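Local structure of nucleotidyltransferase-like protein (Exiguobacterium sibiricum, 3C18) at the interface of chains A and B. The protein probably acts as a nucleotidyltransferase and may also bind nucleic acid through its helix-turn-helix region. Sequence-based numbering; all coordinates share one arbitrary frame. Chains: chain A/B, Nucleotidyltransferase-like protein.

Three patches of one two-fold interface between the copies of this protein are described. Each has a twin with the chains exchanged. The C-alpha centres of contact 1 and contact 2 lie about 43 Å apart, those of contacts 1 and 3 about 56 Å, and those of contacts 2 and 3 about 28 Å. No residue is common to them. Contacts 1 and 3 both pair the nucleotidyltransferase-like region of one chain with the helix-turn-helix region of the other. Contact 2 joins the two substrate-binding-like regions. This reciprocal pairing suggests an antiparallel dimer, although the structure alone does not prove this assembly in solution.

Contact 1: the interface of chains A and B. Residues chain A 281-284; chain B 57-59.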
ATOM      1  N   VAL A 281      36.346   3.905  -8.877  1.00 21.16           N
ATOM      2  CA  VAL A 281      34.893   3.598  -8.872  1.00 19.86           C
ATOM      3  C   VAL A 281      34.294   3.443 -10.248  1.00 23.33           C
ATOM      4  O   VAL A 281      34.608   4.195 -11.184  1.00 20.69           O
ATOM      5  CB  VAL A 281      34.086   4.613  -8.046  1.00 25.30           C
ATOM      6  CG1 VAL A 281      33.900   5.917  -8.828  1.00 23.05           C
ATOM      7  CG2 VAL A 281      32.737   4.039  -7.617  1.00 29.05           C
ATOM      8  N   GLU A 282      33.472   2.388 -10.365  1.00 20.71           N
ATOM      9  CA  GLU A 282      32.633   2.129 -11.520  1.00 20.99           C
ATOM     10  C   GLU A 282      31.169   2.302 -11.149  1.00 20.33           C
ATOM     11  O   GLU A 282      30.720   1.968 -10.064  1.00 20.91           O
ATOM     12  CB  GLU A 282      32.795   0.721 -12.058  1.00 21.45           C
ATOM     13  CG  GLU A 282      34.175   0.399 -12.543  1.00 29.21           C
ATOM     14  CD  GLU A 282      34.379  -1.074 -12.718  1.00 35.75           C
ATOM     15  OE1 GLU A 282      34.576  -1.746 -11.695  1.00 41.27           O
ATOM     16  OE2 GLU A 282      34.349  -1.567 -13.854  1.00 40.07           O
ATOM     17  N   LEU A 283      30.447   2.923 -12.059  1.00 21.80           N
ATOM     18  CA  LEU A 283      29.005   3.020 -11.957  1.00 18.83           C
ATOM     19  C   LEU A 283      28.443   1.877 -12.752  1.00 19.91           C
ATOM     20  O   LEU A 283      28.891   1.611 -13.841  1.00 23.43           O
ATOM     21  CB  LEU A 283      28.479   4.337 -12.557  1.00 22.87           C
ATOM     22  CG  LEU A 283      28.469   5.538 -11.589  1.00 29.59           C
ATOM     23  CD1 LEU A 283      29.604   5.418 -10.639  1.00 34.39           C
ATOM     24  CD2 LEU A 283      28.582   6.788 -12.368  1.00 35.93           C
ATOM     25  N   VAL A 284      27.475   1.185 -12.157  1.00 21.13           N
ATOM     26  CA  VAL A 284      26.739   0.143 -12.839  1.00 20.35           C
ATOM     27  C   VAL A 284      25.753   0.820 -13.746  1.00 24.33           C
ATOM     28  O   VAL A 284      25.133   1.807 -13.359  1.00 24.50           O
ATOM     29  CB  VAL A 284      26.002  -0.758 -11.867  1.00 22.93           C
ATOM     30  CG1 VAL A 284      25.474  -1.962 -12.586  1.00 23.54           C
ATOM     31  CG2 VAL A 284      26.981  -1.124 -10.697  1.00 19.89           C
TER
ATOM     32  N   HIS B  57      24.164   2.591  -7.459  1.00 26.31           N
ATOM     33  CA  HIS B  57      24.883   1.315  -7.639  1.00 23.23           C
ATOM     34  C   HIS B  57      26.278   1.503  -8.194  1.00 28.22           C
ATOM     35  O   HIS B  57      26.489   2.182  -9.203  1.00 24.64           O
ATOM     36  CB  HIS B  57      24.176   0.440  -8.634  1.00 27.01           C
ATOM     37  CG  HIS B  57      22.906  -0.137  -8.132  1.00 27.87           C
ATOM     38  ND1 HIS B  57      22.042  -0.829  -8.950  1.00 28.05           N
ATOM     39  CD2 HIS B  57      22.355  -0.158  -6.898  1.00 31.39           C
ATOM     40  CE1 HIS B  57      21.006  -1.250  -8.245  1.00 35.98           C
ATOM     41  NE2 HIS B  57      21.172  -0.864  -6.994  1.00 24.20           N
ATOM     42  N   TYR B  58      27.212   0.859  -7.529  1.00 24.30           N
ATOM     43  CA  TYR B  58      28.625   0.929  -7.845  1.00 24.94           C
ATOM     44  C   TYR B  58      29.274  -0.423  -7.881  1.00 28.63           C
ATOM     45  O   TYR B  58      28.783  -1.385  -7.343  1.00 24.93           O
ATOM     46  CB  TYR B  58      29.387   1.701  -6.755  1.00 26.76           C
ATOM     47  CG  TYR B  58      28.814   3.062  -6.389  1.00 28.35           C
ATOM     48  CD1 TYR B  58      29.020   4.169  -7.186  1.00 40.16           C
ATOM     49  CD2 TYR B  58      28.009   3.207  -5.271  1.00 28.67           C
ATOM     50  CE1 TYR B  58      28.446   5.396  -6.849  1.00 45.68           C
ATOM     51  CE2 TYR B  58      27.469   4.409  -4.926  1.00 33.41           C
ATOM     52  CZ  TYR B  58      27.682   5.485  -5.699  1.00 40.92           C
ATOM     53  OH  TYR B  58      27.122   6.664  -5.321  1.00 60.44           O
ATOM     54  N   ARG B  59      30.416  -0.458  -8.521  1.00 27.45           N
ATOM     55  CA  ARG B  59      31.353  -1.547  -8.373  1.00 28.98           C
ATOM     56  C   ARG B  59      32.757  -1.007  -8.066  1.00 29.19           C
ATOM     57  O   ARG B  59      33.219  -0.082  -8.661  1.00 28.04           O
ATOM     58  CB  ARG B  59      31.380  -2.438  -9.598  1.00 26.56           C
ATOM     59  CG  ARG B  59      32.331  -3.582  -9.420  1.00 28.15           C
ATOM     60  CD  ARG B  59      32.275  -4.599 -10.484  1.00 30.75           C
ATOM     61  NE  ARG B  59      32.961  -4.167 -11.690  1.00 31.03           N
ATOM     62  CZ  ARG B  59      33.151  -4.939 -12.748  1.00 32.12           C
ATOM     63  NH1 ARG B  59      32.750  -6.183 -12.735  1.00 40.05           N
ATOM     64  NH2 ARG B  59      33.742  -4.477 -13.813  1.00 29.52           N
TER
HETATM   65  O   HOH W   1      24.703   2.797 -11.105  1.00 22.39           O
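The backbone carbonyl A:Glu282 O takes the amide B:Arg59 N at 2.9 Å. The return bond, A:Glu282 N to B:Arg59 O, is 3.0 Å long. Together they make an antiparallel bridge between two chains. The side chains of this pair lie alongside each other and point the same way. The guanidinium grips the carboxylate side-on. B:Arg59 NE meets A:Glu282 OE1 at 2.9 Å, from above the carboxylate plane, as a hydrogen bond and salt bridge. B:Arg59 NH2 reaches A:Glu282 OE2 at 3.0 Å on its syn side. The two flat groups are turned 37° apart, yet the carboxylate stays at the edge of the guanidinium. A bend at chi3 of B:Arg59 (77°) turns the guanidinium to meet it. Two bonds to separate oxygens should limit rotation of the carboxylate.

B:Tyr58 lies alongside A:Leu283. Its ring carbon CD1 is 3.7 Å from the methyl A:Leu283 CD1 and also touches A:Val281 CG2. Further along, A:Val284 N donates to B:His57 O at 3.3 Å. Water 1 joins that same carbonyl to A:Val284 O.

Strand 281-288 of chain A, in the helix-turn-helix region near the C-terminus, thus pairs with strand 53-60 of the nucleotidyltransferase-like region of chain B. The pairing forms a beta sheet across the interface.

Contact 2: the interface of chains A and B. Residues chain A 154, 177, 191, 195; chain B 147, 150-151.
Helix 146-167 of the YgxA-like substrate-binding region supplies the chain B side of this helical contact. Here B:Tyr147, B:Tyr150 and B:Thr151 meet residues of helices 146-167, 176-183 and 185-195 of chain A. The phenol A:Tyr191 OH donates to the backbone carbonyl B:Tyr147 O at 3.0 Å. It lies in the carbonyl plane, on a lone pair. CG of A:Tyr191 stands opposite its own backbone N (chi1 177°), which sends the ring out toward the chain B helix. The side chains of A:Tyr191 and B:Tyr147 run antiparallel to one another, with ring carbon A:Tyr191 CE2 4.0 Å from B:Tyr147 CB.

Within chain A, the ring of A:Tyr191 is held between two neighbours. A:Trp177 CZ2 lies 3.3 Å above the ring plane on one face, toward the rim, and A:Leu195 CG packs on the opposite face. These flanking groups should restrict tilting of the phenol. The indole edge of A:Trp177 faces B:Thr151, where A:Trp177 NE1 makes a weak hydrogen bond to B:Thr151 OG1 at 3.3 Å. A:Trp177 CB also rests against B:Tyr147 CB at 3.9 Å.

The methyl A:Leu195 CD2 lies over the face of the B:Tyr150 ring, a CH-pi arrangement whose exact closeness is doubtful. A:His154 reaches the edge of that ring, with A:His154 CD2 3.9 Å from B:Tyr150 CE1. A:His154 CE1 packs against B:Thr151 CA at 3.6 Å.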
ATOM      1  N   HIS A 154      -0.632 -16.768  -2.769  1.00 27.33           N
ATOM      2  CA  HIS A 154      -2.037 -16.394  -3.016  1.00 24.66           C
ATOM      3  C   HIS A 154      -2.089 -14.949  -3.500  1.00 26.26           C
ATOM      4  O   HIS A 154      -2.743 -14.609  -4.476  1.00 28.69           O
ATOM      5  CB  HIS A 154      -2.870 -16.599  -1.742  1.00 28.89           C
ATOM      6  CG  HIS A 154      -4.274 -16.125  -1.864  1.00 33.72           C
ATOM      7  ND1 HIS A 154      -4.622 -14.805  -1.701  1.00 39.90           N
ATOM      8  CD2 HIS A 154      -5.420 -16.785  -2.160  1.00 30.93           C
ATOM      9  CE1 HIS A 154      -5.917 -14.666  -1.910  1.00 39.18           C
ATOM     10  NE2 HIS A 154      -6.428 -15.853  -2.174  1.00 39.83           N
ATOM     11  N   TRP A 177     -11.404 -12.073 -10.244  1.00 38.31           N
ATOM     12  CA  TRP A 177     -11.403 -13.506 -10.669  1.00 36.14           C
ATOM     13  C   TRP A 177     -12.480 -13.789 -11.700  1.00 38.71           C
ATOM     14  O   TRP A 177     -12.333 -14.641 -12.578  1.00 31.62           O
ATOM     15  CB  TRP A 177     -11.517 -14.496  -9.487  1.00 34.62           C
ATOM     16  CG  TRP A 177     -10.245 -14.566  -8.729  1.00 32.46           C
ATOM     17  CD1 TRP A 177     -10.020 -14.141  -7.463  1.00 34.24           C
ATOM     18  CD2 TRP A 177      -8.980 -14.988  -9.239  1.00 31.99           C
ATOM     19  NE1 TRP A 177      -8.695 -14.292  -7.136  1.00 37.37           N
ATOM     20  CE2 TRP A 177      -8.032 -14.819  -8.209  1.00 31.70           C
ATOM     21  CE3 TRP A 177      -8.554 -15.493 -10.464  1.00 33.43           C
ATOM     22  CZ2 TRP A 177      -6.687 -15.151  -8.363  1.00 30.19           C
ATOM     23  CZ3 TRP A 177      -7.204 -15.830 -10.615  1.00 31.02           C
ATOM     24  CH2 TRP A 177      -6.294 -15.650  -9.575  1.00 31.33           C
ATOM     25  N   TYR A 191      -5.310 -20.717 -10.182  1.00 34.07           N
ATOM     26  CA  TYR A 191      -5.851 -20.299  -8.862  1.00 34.33           C
ATOM     27  C   TYR A 191      -6.821 -21.332  -8.326  1.00 37.15           C
ATOM     28  O   TYR A 191      -6.823 -21.682  -7.153  1.00 34.54           O
ATOM     29  CB  TYR A 191      -6.528 -18.935  -8.975  1.00 37.55           C
ATOM     30  CG  TYR A 191      -7.173 -18.419  -7.716  1.00 35.51           C
ATOM     31  CD1 TYR A 191      -6.415 -17.998  -6.635  1.00 38.10           C
ATOM     32  CD2 TYR A 191      -8.549 -18.320  -7.624  1.00 37.27           C
ATOM     33  CE1 TYR A 191      -7.016 -17.505  -5.508  1.00 42.33           C
ATOM     34  CE2 TYR A 191      -9.161 -17.841  -6.482  1.00 37.63           C
ATOM     35  CZ  TYR A 191      -8.404 -17.435  -5.438  1.00 37.65           C
ATOM     36  OH  TYR A 191      -9.036 -16.936  -4.314  1.00 38.54           O
ATOM     37  N   LEU A 195      -7.001 -23.541  -4.875  1.00 37.18           N
ATOM     38  CA  LEU A 195      -8.085 -23.472  -3.904  1.00 38.98           C
ATOM     39  C   LEU A 195      -8.695 -24.824  -3.691  1.00 39.13           C
ATOM     40  O   LEU A 195      -8.908 -25.264  -2.574  1.00 40.34           O
ATOM     41  CB  LEU A 195      -9.193 -22.512  -4.341  1.00 40.27           C
ATOM     42  CG  LEU A 195      -8.887 -21.020  -4.232  1.00 44.30           C
ATOM     43  CD1 LEU A 195     -10.153 -20.197  -4.314  1.00 41.69           C
ATOM     44  CD2 LEU A 195      -8.138 -20.748  -2.953  1.00 46.33           C
TER
ATOM     45  N   TYR B 147     -14.764 -16.834  -5.278  1.00 39.86           N
ATOM     46  CA  TYR B 147     -13.315 -16.803  -5.549  1.00 36.14           C
ATOM     47  C   TYR B 147     -12.739 -15.474  -5.111  1.00 33.92           C
ATOM     48  O   TYR B 147     -11.630 -15.398  -4.620  1.00 32.73           O
ATOM     49  CB  TYR B 147     -12.998 -17.061  -7.018  1.00 38.49           C
ATOM     50  CG  TYR B 147     -13.108 -18.506  -7.418  1.00 42.49           C
ATOM     51  CD1 TYR B 147     -13.848 -19.399  -6.669  1.00 44.43           C
ATOM     52  CD2 TYR B 147     -12.536 -18.964  -8.595  1.00 49.69           C
ATOM     53  CE1 TYR B 147     -13.970 -20.712  -7.046  1.00 44.00           C
ATOM     54  CE2 TYR B 147     -12.670 -20.283  -8.987  1.00 47.25           C
ATOM     55  CZ  TYR B 147     -13.374 -21.151  -8.209  1.00 45.98           C
ATOM     56  OH  TYR B 147     -13.493 -22.464  -8.606  1.00 49.01           O
ATOM     57  N   TYR B 150     -12.936 -15.213  -1.266  1.00 34.23           N
ATOM     58  CA  TYR B 150     -11.867 -15.989  -0.638  1.00 35.37           C
ATOM     59  C   TYR B 150     -10.615 -15.143  -0.528  1.00 36.15           C
ATOM     60  O   TYR B 150      -9.861 -15.249   0.414  1.00 35.24           O
ATOM     61  CB  TYR B 150     -11.589 -17.284  -1.403  1.00 37.08           C
ATOM     62  CG  TYR B 150     -10.541 -18.185  -0.787  1.00 32.39           C
ATOM     63  CD1 TYR B 150      -9.191 -17.937  -0.961  1.00 38.40           C
ATOM     64  CD2 TYR B 150     -10.902 -19.328  -0.109  1.00 37.70           C
ATOM     65  CE1 TYR B 150      -8.226 -18.800  -0.432  1.00 35.59           C
ATOM     66  CE2 TYR B 150      -9.953 -20.180   0.429  1.00 38.05           C
ATOM     67  CZ  TYR B 150      -8.621 -19.906   0.275  1.00 33.36           C
ATOM     68  OH  TYR B 150      -7.679 -20.759   0.799  1.00 38.68           O
ATOM     69  N   THR B 151     -10.465 -14.226  -1.462  1.00 37.68           N
ATOM     70  CA  THR B 151      -9.295 -13.375  -1.526  1.00 36.82           C
ATOM     71  C   THR B 151      -9.280 -12.421  -0.359  1.00 37.61           C
ATOM     72  O   THR B 151      -8.261 -12.200   0.273  1.00 37.62           O
ATOM     73  CB  THR B 151      -9.272 -12.555  -2.845  1.00 38.17           C
ATOM     74  OG1 THR B 151      -9.054 -13.438  -3.953  1.00 44.43           O
ATOM     75  CG2 THR B 151      -8.155 -11.526  -2.807  1.00 40.39           C
TER

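Contact 3: the interface of chains A and B. Residues chain A 31, 37; chain B 261, 265.
A:Arg31 and B:Asp261 pair by charge across this contact. The guanidinium nitrogen A:Arg31 NH2 lies 3.0 Å from the carboxylate oxygen B:Asp261 OD2. This is a salt bridge, but the N-H points away and no hydrogen bond forms. OD2 sits at the guanidinium edge, and the two flat groups are turned 31° apart.

Hydrogen bonds within chain B hold the same oxygen. B:Arg265 NE and B:Arg265 NH2 both donate to B:Asp261 OD2, each at 3.2 Å and from the same face of the carboxylate. The aspartate chi1 of 180° places CG away from its backbone N, toward both arginines. The two guanidiniums converge on this carboxylate. A:Arg31 NH2 and B:Arg265 NE come within 2.9 Å without a hydrogen bond between them.

Among the van der Waals contacts, A:Gln37 CG covers one face of A:Arg31 within chain A and lies 3.7 Å from B:Asp261 OD1 across the interface. With an alanine at B:Asp261, A:Arg31 would probably lose its salt-bridge partner and B:Arg265 the acceptor of its NE and NH2, leaving both guanidiniums freer to turn.

The site links a loop of the nucleotidyltransferase-like region in chain A to helix 253-265 of the helix-turn-helix region in chain B, probably helping to hold the dimer together.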
ATOM      1  N   ARG A  31     -27.078   2.826   4.606  1.00 51.00           N
ATOM      2  CA  ARG A  31     -25.705   2.572   5.011  1.00 51.37           C
ATOM      3  C   ARG A  31     -24.852   2.176   3.799  1.00 48.33           C
ATOM      4  O   ARG A  31     -24.174   1.165   3.801  1.00 50.88           O
ATOM      5  CB  ARG A  31     -25.665   1.493   6.088  1.00 52.72           C
ATOM      6  CG  ARG A  31     -26.533   1.801   7.286  1.00 57.14           C
ATOM      7  CD  ARG A  31     -26.186   0.910   8.464  1.00 66.74           C
ATOM      8  NE  ARG A  31     -24.821   1.159   8.905  1.00 74.42           N
ATOM      9  CZ  ARG A  31     -23.772   0.449   8.509  1.00 77.95           C
ATOM     10  NH1 ARG A  31     -23.933  -0.576   7.679  1.00 81.34           N
ATOM     11  NH2 ARG A  31     -22.564   0.759   8.952  1.00 77.83           N
ATOM     12  N   GLN A  37     -21.914   6.129   4.316  1.00 38.27           N
ATOM     13  CA  GLN A  37     -23.039   5.779   5.247  1.00 38.31           C
ATOM     14  C   GLN A  37     -23.887   7.002   5.556  1.00 38.83           C
ATOM     15  O   GLN A  37     -24.617   7.068   6.567  1.00 38.69           O
ATOM     16  CB  GLN A  37     -22.548   5.136   6.542  1.00 38.40           C
ATOM     17  CG  GLN A  37     -22.100   3.671   6.352  1.00 42.67           C
ATOM     18  CD  GLN A  37     -20.653   3.562   5.895  1.00 52.17           C
ATOM     19  OE1 GLN A  37     -19.811   4.373   6.275  1.00 61.60           O
ATOM     20  NE2 GLN A  37     -20.362   2.564   5.070  1.00 52.97           N
TER
ATOM     21  N   ASP B 261     -17.213   4.917  12.014  1.00 31.35           N
ATOM     22  CA  ASP B 261     -18.523   4.312  11.764  1.00 33.52           C
ATOM     23  C   ASP B 261     -18.656   3.011  12.585  1.00 34.48           C
ATOM     24  O   ASP B 261     -19.655   2.766  13.283  1.00 33.87           O
ATOM     25  CB  ASP B 261     -18.709   4.001  10.275  1.00 34.81           C
ATOM     26  CG  ASP B 261     -20.054   3.368   9.981  1.00 39.70           C
ATOM     27  OD1 ASP B 261     -21.049   4.103   9.903  1.00 47.28           O
ATOM     28  OD2 ASP B 261     -20.098   2.136   9.806  1.00 56.63           O
ATOM     29  N   ARG B 265     -21.055   2.175  15.952  1.00 38.46           N
ATOM     30  CA  ARG B 265     -21.971   1.017  15.972  1.00 42.64           C
ATOM     31  C   ARG B 265     -21.748   0.082  17.160  1.00 43.69           C
ATOM     32  O   ARG B 265     -22.644  -0.652  17.566  1.00 44.04           O
ATOM     33  CB  ARG B 265     -21.910   0.225  14.672  1.00 42.47           C
ATOM     34  CG  ARG B 265     -22.792   0.841  13.627  1.00 49.75           C
ATOM     35  CD  ARG B 265     -22.873  -0.010  12.376  1.00 52.96           C
ATOM     36  NE  ARG B 265     -21.627   0.033  11.625  1.00 58.28           N
ATOM     37  CZ  ARG B 265     -20.845  -1.019  11.409  1.00 63.53           C
ATOM     38  NH1 ARG B 265     -21.198  -2.214  11.874  1.00 63.34           N
ATOM     39  NH2 ARG B 265     -19.719  -0.876  10.707  1.00 63.14           N
TER